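Na Glutathione S-transferase 1 (Necator americanus, PDB 2ON7) is a glutathione S-transferase of a human hookworm and probably conjugates glutathione to electrophilic compounds. Local coordinates at residues C17-F22 against F29-L34; W155-V160 against E186-I191. All coordinates share one frame; numbering follows the deposited sequence.

Overall arrangement
From the N terminus the chain runs through strand 4-9 into helix 16-25 and, after a short turn beyond the helix, enters strand 30-34; six residues separate the two segments, and interaction 1 closes this short loop inside the N-terminal, thioredoxin-like domain. Much later, in the helical C-terminal domain, interaction 2 closes a longer loop of 25 residues by setting helix 155-168 against helix 179-189. The two loops follow in series and neither nest nor cross. Their centres lie about 16 Å apart, yet they touch: Ile21 of the first packs on Trp155 and Leu158 of the second. Helices 16-25 and 155-168 thus meet across the boundary between the domains.

Interaction 1. Residues C17-F22 against F29-L34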
ATOM      1  N   CYS A  17     -12.548   6.458  -4.485  1.00 11.50           N
ATOM      2  CA  CYS A  17     -12.757   5.012  -4.417  1.00 10.83           C
ATOM      3  C   CYS A  17     -13.801   4.713  -3.365  1.00  9.27           C
ATOM      4  O   CYS A  17     -14.808   4.063  -3.642  1.00  9.01           O
ATOM      5  CB  CYS A  17     -11.438   4.229  -4.190  1.00 10.79           C
ATOM      6  SG  CYS A  17     -11.460   2.315  -4.228  1.00 14.97           S
ATOM      7  N   ALA A  18     -13.567   5.228  -2.168  1.00  8.90           N
ATOM      8  CA  ALA A  18     -14.530   5.172  -1.051  1.00  7.56           C
ATOM      9  C   ALA A  18     -15.913   5.586  -1.499  1.00  7.68           C
ATOM     10  O   ALA A  18     -16.890   4.873  -1.237  1.00  8.00           O
ATOM     11  CB  ALA A  18     -14.063   6.079   0.066  1.00  7.26           C
ATOM     12  N   ARG A  19     -16.000   6.737  -2.182  1.00  7.02           N
ATOM     13  CA  ARG A  19     -17.284   7.254  -2.628  1.00  8.00           C
ATOM     14  C   ARG A  19     -17.958   6.282  -3.570  1.00  8.08           C
ATOM     15  O   ARG A  19     -19.159   6.087  -3.516  1.00  8.74           O
ATOM     16  CB  ARG A  19     -17.140   8.615  -3.326  1.00  6.97           C
ATOM     17  CG  ARG A  19     -16.599   9.674  -2.447  1.00  6.05           C
ATOM     18  CD  ARG A  19     -16.465  10.936  -3.232  1.00  4.28           C
ATOM     19  NE  ARG A  19     -15.901  12.007  -2.421  1.00  6.48           N
ATOM     20  CZ  ARG A  19     -14.828  12.723  -2.741  1.00  4.60           C
ATOM     21  NH1 ARG A  19     -14.194  12.495  -3.869  1.00  2.00           N
ATOM     22  NH2 ARG A  19     -14.420  13.696  -1.934  1.00  5.85           N
ATOM     23  N   GLN A  20     -17.159   5.741  -4.478  1.00  8.55           N
ATOM     24  CA  GLN A  20     -17.636   4.783  -5.444  1.00  9.79           C
ATOM     25  C   GLN A  20     -18.072   3.506  -4.770  1.00  8.70           C
ATOM     26  O   GLN A  20     -19.005   2.935  -5.202  1.00  9.93           O
ATOM     27  CB  GLN A  20     -16.624   4.576  -6.604  1.00  9.19           C
ATOM     28  CG  GLN A  20     -16.667   5.776  -7.559  1.00 10.38           C
ATOM     29  CD  GLN A  20     -15.701   5.721  -8.728  1.00 10.87           C
ATOM     30  OE1 GLN A  20     -15.315   6.753  -9.282  1.00 13.68           O
ATOM     31  NE2 GLN A  20     -15.325   4.544  -9.117  1.00 14.00           N
ATOM     32  N   ILE A  21     -17.421   3.077  -3.704  1.00  9.03           N
ATOM     33  CA  ILE A  21     -17.885   1.887  -2.990  1.00  9.78           C
ATOM     34  C   ILE A  21     -19.223   2.111  -2.335  1.00  9.34           C
ATOM     35  O   ILE A  21     -20.138   1.337  -2.565  1.00 10.67           O
ATOM     36  CB  ILE A  21     -16.886   1.347  -1.967  1.00  9.56           C
ATOM     37  CG1 ILE A  21     -15.661   0.777  -2.688  1.00  9.97           C
ATOM     38  CG2 ILE A  21     -17.560   0.256  -1.123  1.00  9.49           C
ATOM     39  CD1 ILE A  21     -15.566  -0.714  -2.666  1.00 10.91           C
ATOM     40  N   PHE A  22     -19.341   3.190  -1.567  1.00  9.45           N
ATOM     41  CA  PHE A  22     -20.616   3.620  -0.962  1.00  8.65           C
ATOM     42  C   PHE A  22     -21.787   3.657  -1.951  1.00  8.67           C
ATOM     43  O   PHE A  22     -22.879   3.159  -1.641  1.00  8.44           O
ATOM     44  CB  PHE A  22     -20.465   5.017  -0.405  1.00  8.20           C
ATOM     45  CG  PHE A  22     -19.736   5.087   0.912  1.00 10.16           C
ATOM     46  CD1 PHE A  22     -20.058   4.228   1.953  1.00  7.13           C
ATOM     47  CD2 PHE A  22     -18.781   6.081   1.138  1.00  9.12           C
ATOM     48  CE1 PHE A  22     -19.427   4.318   3.144  1.00  7.96           C
ATOM     49  CE2 PHE A  22     -18.159   6.177   2.343  1.00  9.36           C
ATOM     50  CZ  PHE A  22     -18.480   5.278   3.356  1.00  9.21           C
ATOM     51  N   PHE A  29     -23.582   8.372   3.306  1.00  8.95           N
ATOM     52  CA  PHE A  29     -22.487   8.834   4.086  1.00  7.83           C
ATOM     53  C   PHE A  29     -22.470  10.342   4.028  1.00  7.48           C
ATOM     54  O   PHE A  29     -23.053  10.945   3.134  1.00  5.95           O
ATOM     55  CB  PHE A  29     -21.150   8.245   3.602  1.00  7.20           C
ATOM     56  CG  PHE A  29     -20.749   8.673   2.211  1.00  6.46           C
ATOM     57  CD1 PHE A  29     -19.609   9.453   2.010  1.00  3.66           C
ATOM     58  CD2 PHE A  29     -21.461   8.227   1.093  1.00  4.06           C
ATOM     59  CE1 PHE A  29     -19.247   9.835   0.708  1.00  3.81           C
ATOM     60  CE2 PHE A  29     -21.092   8.602  -0.194  1.00  2.00           C
ATOM     61  CZ  PHE A  29     -20.004   9.405  -0.391  1.00  2.13           C
ATOM     62  N   GLU A  30     -21.786  10.925   5.007  1.00  6.98           N
ATOM     63  CA  GLU A  30     -21.503  12.343   5.019  1.00  7.23           C
ATOM     64  C   GLU A  30     -20.193  12.516   4.184  1.00  6.41           C
ATOM     65  O   GLU A  30     -19.151  11.960   4.515  1.00  5.70           O
ATOM     66  CB  GLU A  30     -21.392  12.830   6.472  1.00  5.92           C
ATOM     67  CG  GLU A  30     -21.311  14.342   6.625  1.00  8.69           C
ATOM     68  CD  GLU A  30     -21.070  14.817   8.058  1.00  8.76           C
ATOM     69  OE1 GLU A  30     -21.071  16.060   8.236  1.00 14.19           O
ATOM     70  OE2 GLU A  30     -20.891  13.990   8.997  1.00  6.89           O
ATOM     71  N   ASP A  31     -20.309  13.210   3.048  1.00  6.09           N
ATOM     72  CA  ASP A  31     -19.198  13.459   2.104  1.00  5.73           C
ATOM     73  C   ASP A  31     -18.636  14.887   2.326  1.00  5.53           C
ATOM     74  O   ASP A  31     -19.163  15.842   1.786  1.00  4.04           O
ATOM     75  CB  ASP A  31     -19.673  13.246   0.652  1.00  5.29           C
ATOM     76  CG  ASP A  31     -18.536  13.389  -0.382  1.00  3.99           C
ATOM     77  OD1 ASP A  31     -18.797  13.807  -1.520  1.00  2.00           O
ATOM     78  OD2 ASP A  31     -17.379  13.100  -0.053  1.00  4.35           O
ATOM     79  N   VAL A  32     -17.604  15.008   3.178  1.00  6.42           N
ATOM     80  CA  VAL A  32     -17.107  16.333   3.660  1.00  6.74           C
ATOM     81  C   VAL A  32     -15.898  16.738   2.819  1.00  6.42           C
ATOM     82  O   VAL A  32     -14.889  16.037   2.788  1.00  7.66           O
ATOM     83  CB  VAL A  32     -16.712  16.321   5.185  1.00  7.04           C
ATOM     84  CG1 VAL A  32     -16.333  17.762   5.721  1.00  6.11           C
ATOM     85  CG2 VAL A  32     -17.818  15.751   6.022  1.00  7.20           C
ATOM     86  N   ARG A  33     -16.025  17.838   2.105  1.00  5.98           N
ATOM     87  CA  ARG A  33     -15.013  18.268   1.138  1.00  5.76           C
ATOM     88  C   ARG A  33     -14.289  19.556   1.593  1.00  5.81           C
ATOM     89  O   ARG A  33     -14.898  20.610   1.668  1.00  5.27           O
ATOM     90  CB  ARG A  33     -15.651  18.427  -0.235  1.00  4.81           C
ATOM     91  CG  ARG A  33     -16.220  17.099  -0.758  1.00  4.57           C
ATOM     92  CD  ARG A  33     -16.998  17.302  -2.018  1.00  5.05           C
ATOM     93  NE  ARG A  33     -17.394  16.034  -2.608  1.00  5.78           N
ATOM     94  CZ  ARG A  33     -16.961  15.579  -3.788  1.00  2.92           C
ATOM     95  NH1 ARG A  33     -16.148  16.328  -4.532  1.00  2.00           N
ATOM     96  NH2 ARG A  33     -17.346  14.386  -4.199  1.00  2.00           N
ATOM     97  N   LEU A  34     -12.996  19.454   1.905  1.00  6.02           N
ATOM     98  CA  LEU A  34     -12.228  20.608   2.431  1.00  6.93           C
ATOM     99  C   LEU A  34     -11.466  21.350   1.348  1.00  7.66           C
ATOM    100  O   LEU A  34     -11.016  20.735   0.375  1.00  6.94           O
ATOM    101  CB  LEU A  34     -11.237  20.186   3.534  1.00  5.93           C
ATOM    102  CG  LEU A  34     -11.721  19.276   4.670  1.00  6.09           C
ATOM    103  CD1 LEU A  34     -10.536  18.778   5.499  1.00  5.55           C
ATOM    104  CD2 LEU A  34     -12.822  19.919   5.573  1.00  4.10           C
TER
HETATM  105  O   HOH W   1     -15.126  13.695   0.874  1.00  2.00           O
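Phe22 and Phe29 lie nearly flat on each other in an offset stack, their centroids 4.2 Å apart and their planes 20° from parallel. CD2 of Phe22 sits over the centre of the Phe29 ring, while Phe29 CB rides over the face of the Phe22 ring in a CH-pi contact, 4.0 Å from its centroid. Two flat, apolar rings suit the space where the helix packs over the sheet beside its outermost strand, and the ring of Tyr4 also meets Phe22. Arg19, one helical turn earlier, crosses the Phe29 side chain at about a right angle, with its CG 4.0 Å from Phe29 CZ. These residues belong to the beta-alpha-beta unit of the thioredoxin-like domain, in which helix 16-25 connects strand 4-9 to its parallel neighbour 30-34. Beyond the rings the contact becomes ionic. The Arg19 chain, extended from CG to NE, carries its guanidinium away from the helix to Asp31, and NE donates an almost straight bond to OD2 (3.0 Å, 165°), which lies at the edge of the guanidinium and close to its plane. The other carboxylate oxygen of Asp31, OD1, takes both NE (2.8 Å) and NH2 (3.1 Å) of Arg33, NE coming from above the carboxylate plane. Arg33 then spreads its guanidinium flat over that of Arg19, centres 3.7 Å apart and planes at 18°. Asp31, with one oxygen for each arginine, probably offsets the charge of this pair and makes the stack tolerable. Further partners fix the rotation of the Arg19 guanidinium: NH1 makes a salt bridge to Glu16 OE1 and a hydrogen bond to Ile11 O, and NH2 donates to a water 2.9 Å from it.

Interaction 2. Residues W155-V160 against E186-I191; sequences WVDLLV and EKIRAI
The end of helix 179-189 meets the early part of helix 155-168, nearest at Asp157 and Ile188, whose CA atoms are 6.7 Å apart, and no hydrogen bond passes between the two segments. Both belong to the all-helical C-terminal domain of the glutathione S-transferase fold, and the contact is a small, buried packing of one isoleucine against the first part of the other helix. Ile188 points at its partner and divides its branches. With CG1 beside the backbone N (chi1 -57°), CG1 and CD1 lie against Asp157, each 3.9 Å from its CB, while CG2 turns to Leu158 and meets CD2 at 3.9 Å. The Ile188 side chain crosses both neighbours at about a right angle, and a beta-branched residue fits here because it can fill two directions at once. Asp157 is an unlikely apolar partner, but it offers Ile188 mainly its CB methylene. Its carboxylate is buried and satisfied by main-chain N-H groups: OD1 accepts from Thr154 N and OD2 from Leu148 N. The bond back to Thr154 is consistent with half of the capping box that members of this family carry at the start of this helix, and aspartate is short enough to make it. Phe147 touches both Asp157 and Ile188, and Leu158 packs onward against Ile21 and Leu24 of helix 16-25. The next residue, Arg189, also links the helices through a salt bridge from NH1 to Glu162 OE1, a turn on from Leu158. The carbonyl oxygen of Asp157 bonds to Ser161 OG and lies 3.9 Å from Ile188 CG2.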
ATOM      1  N   TRP A 155     -12.906  -3.545  -5.545  1.00  9.22           N
ATOM      2  CA  TRP A 155     -12.462  -2.148  -5.438  1.00  8.30           C
ATOM      3  C   TRP A 155     -11.317  -1.711  -6.353  1.00  9.65           C
ATOM      4  O   TRP A 155     -11.238  -0.524  -6.661  1.00 11.12           O
ATOM      5  CB  TRP A 155     -12.152  -1.755  -3.956  1.00  7.83           C
ATOM      6  CG  TRP A 155     -11.032  -2.482  -3.239  1.00  5.84           C
ATOM      7  CD1 TRP A 155     -11.077  -3.744  -2.692  1.00  5.67           C
ATOM      8  CD2 TRP A 155      -9.722  -1.965  -2.924  1.00  4.42           C
ATOM      9  NE1 TRP A 155      -9.868  -4.040  -2.093  1.00  5.44           N
ATOM     10  CE2 TRP A 155      -9.029  -2.966  -2.221  1.00  2.50           C
ATOM     11  CE3 TRP A 155      -9.068  -0.745  -3.183  1.00  7.71           C
ATOM     12  CZ2 TRP A 155      -7.700  -2.798  -1.785  1.00  7.30           C
ATOM     13  CZ3 TRP A 155      -7.749  -0.560  -2.734  1.00  6.17           C
ATOM     14  CH2 TRP A 155      -7.082  -1.587  -2.028  1.00  7.07           C
ATOM     15  N   VAL A 156     -10.385  -2.602  -6.748  1.00 10.64           N
ATOM     16  CA  VAL A 156      -9.349  -2.176  -7.719  1.00  9.55           C
ATOM     17  C   VAL A 156      -9.938  -1.776  -9.073  1.00  8.79           C
ATOM     18  O   VAL A 156      -9.424  -0.864  -9.707  1.00  8.93           O
ATOM     19  CB  VAL A 156      -8.294  -3.237  -8.132  1.00 10.01           C
ATOM     20  CG1 VAL A 156      -6.944  -2.893  -7.594  1.00 10.61           C
ATOM     21  CG2 VAL A 156      -8.749  -4.636  -7.952  1.00  8.80           C
ATOM     22  N   ASP A 157     -10.942  -2.508  -9.545  1.00  7.85           N
ATOM     23  CA  ASP A 157     -11.664  -2.125 -10.770  1.00  7.60           C
ATOM     24  C   ASP A 157     -11.947  -0.579 -10.818  1.00  8.46           C
ATOM     25  O   ASP A 157     -11.764   0.073 -11.839  1.00  8.86           O
ATOM     26  CB  ASP A 157     -12.943  -2.966 -10.891  1.00  6.09           C
ATOM     27  CG  ASP A 157     -12.634  -4.471 -11.138  1.00  4.96           C
ATOM     28  OD1 ASP A 157     -13.212  -5.358 -10.472  1.00  2.00           O
ATOM     29  OD2 ASP A 157     -11.762  -4.752 -12.006  1.00  3.99           O
ATOM     30  N   LEU A 158     -12.310  -0.017  -9.671  1.00  9.24           N
ATOM     31  CA  LEU A 158     -12.718   1.372  -9.534  1.00  9.95           C
ATOM     32  C   LEU A 158     -11.531   2.293  -9.524  1.00  9.79           C
ATOM     33  O   LEU A 158     -11.508   3.298 -10.234  1.00  9.60           O
ATOM     34  CB  LEU A 158     -13.516   1.549  -8.237  1.00  9.82           C
ATOM     35  CG  LEU A 158     -14.648   0.595  -7.904  1.00  9.96           C
ATOM     36  CD1 LEU A 158     -15.074   0.871  -6.465  1.00  7.15           C
ATOM     37  CD2 LEU A 158     -15.820   0.826  -8.868  1.00  9.78           C
ATOM     38  N   LEU A 159     -10.550   1.939  -8.705  1.00 10.09           N
ATOM     39  CA  LEU A 159      -9.279   2.634  -8.678  1.00 10.39           C
ATOM     40  C   LEU A 159      -8.746   2.929 -10.064  1.00 10.00           C
ATOM     41  O   LEU A 159      -8.442   4.095 -10.396  1.00 11.40           O
ATOM     42  CB  LEU A 159      -8.242   1.799  -7.933  1.00 10.30           C
ATOM     43  CG  LEU A 159      -8.062   1.938  -6.426  1.00 12.45           C
ATOM     44  CD1 LEU A 159      -6.836   1.088  -6.026  1.00  8.51           C
ATOM     45  CD2 LEU A 159      -7.955   3.453  -5.938  1.00  8.73           C
ATOM     46  N   VAL A 160      -8.628   1.865 -10.847  1.00  8.87           N
ATOM     47  CA  VAL A 160      -8.005   1.856 -12.186  1.00  8.59           C
ATOM     48  C   VAL A 160      -8.919   2.447 -13.275  1.00  8.74           C
ATOM     49  O   VAL A 160      -8.474   3.250 -14.102  1.00  8.84           O
ATOM     50  CB  VAL A 160      -7.595   0.387 -12.583  1.00  8.27           C
ATOM     51  CG1 VAL A 160      -7.029   0.303 -13.970  1.00  6.64           C
ATOM     52  CG2 VAL A 160      -6.643  -0.215 -11.549  1.00  6.37           C
ATOM     53  N   GLU A 186     -14.464   1.400 -19.608  1.00  7.47           N
ATOM     54  CA  GLU A 186     -15.850   1.551 -20.039  1.00  7.96           C
ATOM     55  C   GLU A 186     -16.843   0.544 -19.457  1.00  7.83           C
ATOM     56  O   GLU A 186     -18.013   0.887 -19.257  1.00  7.25           O
ATOM     57  CB  GLU A 186     -15.938   1.506 -21.550  1.00  7.55           C
ATOM     58  CG  GLU A 186     -15.073   2.552 -22.185  1.00  9.24           C
ATOM     59  CD  GLU A 186     -15.139   2.504 -23.688  1.00 10.11           C
ATOM     60  OE1 GLU A 186     -15.380   3.570 -24.276  1.00 12.17           O
ATOM     61  OE2 GLU A 186     -14.970   1.411 -24.268  1.00  8.89           O
ATOM     62  N   LYS A 187     -16.387  -0.689 -19.219  1.00  7.72           N
ATOM     63  CA  LYS A 187     -17.239  -1.728 -18.659  1.00  7.92           C
ATOM     64  C   LYS A 187     -17.564  -1.372 -17.218  1.00  7.65           C
ATOM     65  O   LYS A 187     -18.749  -1.315 -16.846  1.00  7.73           O
ATOM     66  CB  LYS A 187     -16.585  -3.127 -18.780  1.00  8.23           C
ATOM     67  CG  LYS A 187     -16.737  -4.007 -17.537  1.00  8.78           C
ATOM     68  CD  LYS A 187     -16.005  -5.341 -17.660  1.00  7.84           C
ATOM     69  CE  LYS A 187     -16.845  -6.465 -17.069  1.00  7.03           C
ATOM     70  NZ  LYS A 187     -18.096  -6.771 -17.845  1.00  8.28           N
ATOM     71  N   ILE A 188     -16.522  -1.080 -16.424  1.00  7.42           N
ATOM     72  CA  ILE A 188     -16.706  -0.684 -14.993  1.00  6.78           C
ATOM     73  C   ILE A 188     -17.609   0.520 -14.853  1.00  6.86           C
ATOM     74  O   ILE A 188     -18.497   0.528 -13.997  1.00  7.24           O
ATOM     75  CB  ILE A 188     -15.359  -0.441 -14.207  1.00  7.00           C
ATOM     76  CG1 ILE A 188     -14.455  -1.688 -14.252  1.00  6.60           C
ATOM     77  CG2 ILE A 188     -15.614   0.020 -12.695  1.00  6.45           C
ATOM     78  CD1 ILE A 188     -15.214  -3.037 -14.013  1.00  4.99           C
ATOM     79  N   ARG A 189     -17.378   1.540 -15.673  1.00  6.83           N
ATOM     80  CA  ARG A 189     -18.068   2.821 -15.488  1.00  7.06           C
ATOM     81  C   ARG A 189     -19.529   2.819 -15.957  1.00  7.14           C
ATOM     82  O   ARG A 189     -20.322   3.654 -15.524  1.00  7.49           O
ATOM     83  CB  ARG A 189     -17.263   3.960 -16.105  1.00  7.16           C
ATOM     84  CG  ARG A 189     -15.938   4.184 -15.346  1.00  8.31           C
ATOM     85  CD  ARG A 189     -14.954   5.148 -16.031  1.00  7.10           C
ATOM     86  NE  ARG A 189     -15.358   6.552 -15.953  1.00 10.92           N
ATOM     87  CZ  ARG A 189     -15.371   7.307 -14.836  1.00 10.97           C
ATOM     88  NH1 ARG A 189     -15.015   6.800 -13.647  1.00 10.75           N
ATOM     89  NH2 ARG A 189     -15.728   8.585 -14.923  1.00  6.48           N
ATOM     90  N   ALA A 190     -19.880   1.857 -16.810  1.00  6.79           N
ATOM     91  CA  ALA A 190     -21.239   1.650 -17.287  1.00  6.78           C
ATOM     92  C   ALA A 190     -22.082   0.793 -16.310  1.00  7.66           C
ATOM     93  O   ALA A 190     -23.238   0.474 -16.595  1.00  7.70           O
ATOM     94  CB  ALA A 190     -21.214   1.021 -18.708  1.00  5.94           C
ATOM     95  N   ILE A 191     -21.518   0.422 -15.164  1.00  8.14           N
ATOM     96  CA  ILE A 191     -22.274  -0.327 -14.162  1.00  9.82           C
ATOM     97  C   ILE A 191     -23.288   0.633 -13.496  1.00 10.49           C
ATOM     98  O   ILE A 191     -22.869   1.590 -12.816  1.00  9.99           O
ATOM     99  CB  ILE A 191     -21.338  -0.974 -13.085  1.00 10.52           C
ATOM    100  CG1 ILE A 191     -20.442  -2.059 -13.720  1.00  9.71           C
ATOM    101  CG2 ILE A 191     -22.166  -1.522 -11.915  1.00 10.92           C
ATOM    102  CD1 ILE A 191     -19.297  -2.547 -12.779  1.00 10.49           C
TER